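Local coordinates for 3-hydroxyacyl-CoA dehydrogenase (Brucella suis, PDB 4O5O), which probably catalyses the NAD-dependent oxidation of 3-hydroxyacyl-CoA to 3-oxoacyl-CoA, at residues G24-A36 against G229-I241. Numbering follows the deposited sequence. Where two conformers were deposited one is given.
Sequences GLGAAVSKMAVEA and GEPAEYAALVHHI
Tyr234 swings its ring out with CG opposite the backbone N (chi1 169°), and Leu25, whose CG lies anti to the carbonyl carbon, lays a methyl on it: CD1 sits over the ring centre in a CH-pi contact, 3.9 Å from the centroid and 11° off the normal. Val29 meets the same ring in its plane, CG2 coming to 3.5 Å from Tyr234 CE1, so face and edge are gripped by residues one helical turn apart. Where the helices come closest, 8.0 Å between axes crossing at -57°, small residues permit the approach. Ala235 CB packs 3.5 Å from Ala28 O and 3.8 Å from Met32 CB, and Ala28 CB presses tightly on Pro231 CB, also at 3.5 Å. Met32, bent at chi2 and chi3, turns its thioether onto the partner helix; its SD lies 3.6 Å from His239 ND1, an oblique sulfur-aromatic contact, while CE reaches Val238 CG1. The pair joins the first helix of the Rossmann fold, which carries part of a probable glycine-rich dinucleotide-binding motif, to helix 231-243 on the same side of the parallel sheet. On the sheet side, Val29 packs on Ile18 of strand 15-19 and Val238 on Ile197 of strand 192-199, and Tyr234 OH is hydrogen-bonded to Thr154 OG1. With no hydrogen bond crossing between the two helices, cohesion depends on close apolar and aromatic fit.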
loop_
_atom_site.group_PDB
_atom_site.type_symbol
_atom_site.label_atom_id
_atom_site.label_comp_id
_atom_site.label_asym_id
_atom_site.label_seq_id
_atom_site.Cartn_x
_atom_site.Cartn_y
_atom_site.Cartn_z
ATOM N N GLY B 24 26.912 10.213 4.939
ATOM C CA GLY B 24 25.886 9.495 4.213
ATOM C C GLY B 24 24.889 10.372 3.493
ATOM O O GLY B 24 25.247 11.301 2.772
ATOM N N LEU B 25 23.617 10.056 3.656
ATOM C CA LEU B 25 22.605 10.753 2.911
ATOM C C LEU B 25 22.564 12.244 3.234
ATOM O O LEU B 25 22.476 13.084 2.335
ATOM C CB LEU B 25 21.226 10.151 3.177
ATOM C CG LEU B 25 21.030 8.660 2.853
ATOM C CD1 LEU B 25 19.568 8.283 3.033
ATOM C CD2 LEU B 25 21.563 8.297 1.454
ATOM N N GLY B 26 22.623 12.596 4.518
ATOM C CA GLY B 26 22.551 14.002 4.874
ATOM C C GLY B 26 23.743 14.808 4.363
ATOM O O GLY B 26 23.594 15.974 3.956
ATOM N N ALA B 27 24.936 14.217 4.398
ATOM C CA ALA B 27 26.126 14.872 3.813
ATOM C C ALA B 27 25.932 15.109 2.307
ATOM O O ALA B 27 26.301 16.168 1.769
ATOM C CB ALA B 27 27.387 14.065 4.065
ATOM N N ALA B 28 25.311 14.151 1.629
ATOM C CA ALA B 28 25.083 14.270 0.189
ATOM C C ALA B 28 24.062 15.365 -0.110
ATOM O O ALA B 28 24.207 16.130 -1.068
ATOM C CB ALA B 28 24.643 12.946 -0.389
ATOM N N VAL B 29 23.021 15.467 0.715
ATOM C CA VAL B 29 22.048 16.544 0.546
ATOM C C VAL B 29 22.731 17.892 0.758
ATOM O O VAL B 29 22.486 18.838 0.003
ATOM C CB VAL B 29 20.820 16.385 1.472
ATOM C CG1 VAL B 29 19.842 17.534 1.261
ATOM C CG2 VAL B 29 20.118 15.079 1.170
ATOM N N SER B 30 23.593 17.983 1.756
ATOM C CA SER B 30 24.263 19.232 2.067
ATOM C C SER B 30 25.144 19.666 0.883
ATOM O O SER B 30 25.164 20.830 0.500
ATOM C CB SER B 30 25.109 19.050 3.337
ATOM O OG SER B 30 24.313 18.726 4.468
ATOM N N LYS B 31 25.852 18.708 0.288
ATOM C CA LYS B 31 26.740 18.999 -0.872
ATOM C C LYS B 31 25.891 19.453 -2.070
ATOM O O LYS B 31 26.204 20.445 -2.742
ATOM C CB LYS B 31 27.595 17.778 -1.210
ATOM C CG LYS B 31 28.538 17.941 -2.390
ATOM C CD LYS B 31 29.386 16.693 -2.653
ATOM C CE LYS B 31 30.295 16.870 -3.884
ATOM N NZ LYS B 31 31.250 15.744 -4.099
ATOM N N MET B 32 24.813 18.721 -2.345
ATOM C CA MET B 32 23.907 19.073 -3.429
ATOM C C MET B 32 23.367 20.498 -3.268
ATOM O O MET B 32 23.384 21.298 -4.217
ATOM C CB MET B 32 22.745 18.076 -3.456
ATOM C CG MET B 32 21.645 18.356 -4.470
ATOM S SD MET B 32 20.439 19.611 -4.017
ATOM C CE MET B 32 19.656 18.866 -2.603
ATOM N N ALA B 33 22.936 20.830 -2.060
ATOM C CA ALA B 33 22.292 22.108 -1.850
ATOM C C ALA B 33 23.288 23.268 -2.021
ATOM O O ALA B 33 22.990 24.257 -2.686
ATOM C CB ALA B 33 21.647 22.128 -0.484
ATOM N N VAL B 34 24.477 23.130 -1.448
ATOM C CA VAL B 34 25.499 24.167 -1.595
ATOM C C VAL B 34 25.879 24.329 -3.073
ATOM O O VAL B 34 26.015 25.457 -3.552
ATOM C CB VAL B 34 26.769 23.850 -0.756
ATOM C CG1 VAL B 34 27.939 24.775 -1.104
ATOM C CG2 VAL B 34 26.462 23.978 0.728
ATOM N N GLU B 35 26.020 23.214 -3.794
ATOM C CA GLU B 35 26.447 23.284 -5.191
ATOM C C GLU B 35 25.337 23.917 -6.052
ATOM O O GLU B 35 25.627 24.499 -7.106
ATOM C CB GLU B 35 26.907 21.888 -5.689
ATOM C CG GLU B 35 28.181 21.444 -4.944
ATOM C CD GLU B 35 28.872 20.181 -5.478
ATOM O OE1 GLU B 35 28.241 19.404 -6.218
ATOM O OE2 GLU B 35 30.027 19.963 -5.148
ATOM N N ALA B 36 24.088 23.858 -5.575
ATOM C CA ALA B 36 22.954 24.526 -6.245
ATOM C C ALA B 36 22.726 25.981 -5.812
ATOM O O ALA B 36 21.749 26.598 -6.239
ATOM C CB ALA B 36 21.672 23.734 -6.031
ATOM N N GLY B 229 22.970 2.046 -3.777
ATOM C CA GLY B 229 22.690 3.403 -4.179
ATOM C C GLY B 229 23.744 4.388 -3.746
ATOM O O GLY B 229 24.363 4.243 -2.688
ATOM N N GLU B 230 23.954 5.403 -4.575
ATOM C CA GLU B 230 24.929 6.459 -4.256
ATOM C C GLU B 230 24.132 7.551 -3.495
ATOM O O GLU B 230 23.058 7.989 -3.940
ATOM C CB GLU B 230 25.557 7.011 -5.538
ATOM C CG GLU B 230 26.439 5.981 -6.259
ATOM C CD GLU B 230 26.933 6.358 -7.660
ATOM O OE1 GLU B 230 26.248 7.105 -8.384
ATOM O OE2 GLU B 230 28.012 5.845 -8.048
ATOM N N PRO B 231 24.642 8.017 -2.341
ATOM C CA PRO B 231 23.951 9.119 -1.644
ATOM C C PRO B 231 23.560 10.328 -2.537
ATOM O O PRO B 231 22.506 10.943 -2.329
ATOM C CB PRO B 231 24.938 9.474 -0.523
ATOM C CG PRO B 231 25.584 8.144 -0.199
ATOM C CD PRO B 231 25.769 7.481 -1.546
ATOM N N ALA B 232 24.368 10.653 -3.546
ATOM C CA ALA B 232 24.023 11.768 -4.449
ATOM C C ALA B 232 22.698 11.510 -5.197
ATOM O O ALA B 232 22.019 12.453 -5.599
ATOM C CB ALA B 232 25.131 12.009 -5.462
ATOM N N GLU B 233 22.357 10.232 -5.428
ATOM C CA GLU B 233 21.071 9.906 -6.078
ATOM C C GLU B 233 19.866 10.208 -5.171
ATOM O O GLU B 233 18.801 10.629 -5.632
ATOM C CB GLU B 233 21.067 8.443 -6.543
ATOM C CG GLU B 233 22.093 8.182 -7.634
ATOM C CD GLU B 233 22.285 6.713 -7.979
ATOM O OE1 GLU B 233 22.663 5.918 -7.077
ATOM O OE2 GLU B 233 22.076 6.356 -9.177
ATOM N N TYR B 234 20.062 9.997 -3.869
ATOM C CA TYR B 234 19.043 10.370 -2.887
ATOM C C TYR B 234 18.916 11.900 -2.904
ATOM O O TYR B 234 17.823 12.461 -2.918
ATOM C CB TYR B 234 19.438 9.834 -1.496
ATOM C CG TYR B 234 18.613 10.369 -0.362
ATOM C CD1 TYR B 234 18.973 11.550 0.262
ATOM C CD2 TYR B 234 17.456 9.733 0.068
ATOM C CE1 TYR B 234 18.221 12.088 1.267
ATOM C CE2 TYR B 234 16.677 10.287 1.095
ATOM C CZ TYR B 234 17.093 11.464 1.691
ATOM O OH TYR B 234 16.388 12.083 2.707
ATOM N N ALA B 235 20.056 12.574 -2.861
ATOM C CA ALA B 235 20.059 14.043 -2.880
ATOM C C ALA B 235 19.422 14.606 -4.148
ATOM O O ALA B 235 18.776 15.662 -4.097
ATOM C CB ALA B 235 21.473 14.590 -2.717
ATOM N N ALA B 236 19.601 13.921 -5.283
ATOM C CA ALA B 236 18.957 14.348 -6.533
ATOM C C ALA B 236 17.431 14.286 -6.445
ATOM O O ALA B 236 16.731 15.181 -6.928
ATOM C CB ALA B 236 19.458 13.495 -7.688
ATOM N N LEU B 237 16.904 13.249 -5.789
ATOM C CA LEU B 237 15.464 13.166 -5.577
ATOM C C LEU B 237 14.990 14.273 -4.633
ATOM O O LEU B 237 13.933 14.867 -4.839
ATOM C CB LEU B 237 15.079 11.762 -5.105
ATOM C CG LEU B 237 13.578 11.558 -4.832
ATOM C CD1 LEU B 237 12.745 11.901 -6.073
ATOM C CD2 LEU B 237 13.270 10.149 -4.345
ATOM N N VAL B 238 15.770 14.544 -3.585
ATOM C CA VAL B 238 15.444 15.656 -2.689
ATOM C C VAL B 238 15.347 16.953 -3.511
ATOM O O VAL B 238 14.393 17.735 -3.389
ATOM C CB VAL B 238 16.515 15.816 -1.592
ATOM C CG1 VAL B 238 16.374 17.162 -0.874
ATOM C CG2 VAL B 238 16.438 14.630 -0.622
ATOM N N HIS B 239 16.323 17.159 -4.382
ATOM C CA HIS B 239 16.321 18.362 -5.220
ATOM C C HIS B 239 15.045 18.422 -6.088
ATOM O O HIS B 239 14.410 19.479 -6.182
ATOM C CB HIS B 239 17.574 18.314 -6.095
ATOM C CG HIS B 239 17.904 19.600 -6.784
ATOM N ND1 HIS B 239 19.122 19.823 -7.389
ATOM C CD2 HIS B 239 17.218 20.759 -6.883
ATOM C CE1 HIS B 239 19.139 21.042 -7.900
ATOM N NE2 HIS B 239 17.996 21.632 -7.605
ATOM N N HIS B 240 14.661 17.292 -6.683
ATOM C CA HIS B 240 13.465 17.255 -7.520
ATOM C C HIS B 240 12.203 17.566 -6.711
ATOM O O HIS B 240 11.331 18.266 -7.185
ATOM C CB HIS B 240 13.289 15.897 -8.238
ATOM C CG HIS B 240 12.139 15.924 -9.182
ATOM N ND1 HIS B 240 12.116 16.780 -10.261
ATOM C CD2 HIS B 240 10.923 15.335 -9.144
ATOM C CE1 HIS B 240 10.962 16.664 -10.888
ATOM N NE2 HIS B 240 10.213 15.815 -10.217
ATOM N N ILE B 241 12.112 17.021 -5.493
ATOM C CA ILE B 241 10.951 17.302 -4.651
ATOM C C ILE B 241 10.854 18.797 -4.365
ATOM O O ILE B 241 9.785 19.367 -4.381
ATOM C CB ILE B 241 11.009 16.465 -3.351
ATOM C CG1 ILE B 241 10.809 14.967 -3.649
ATOM C CG2 ILE B 241 10.008 16.963 -2.312
ATOM C CD1 ILE B 241 11.166 14.039 -2.496
#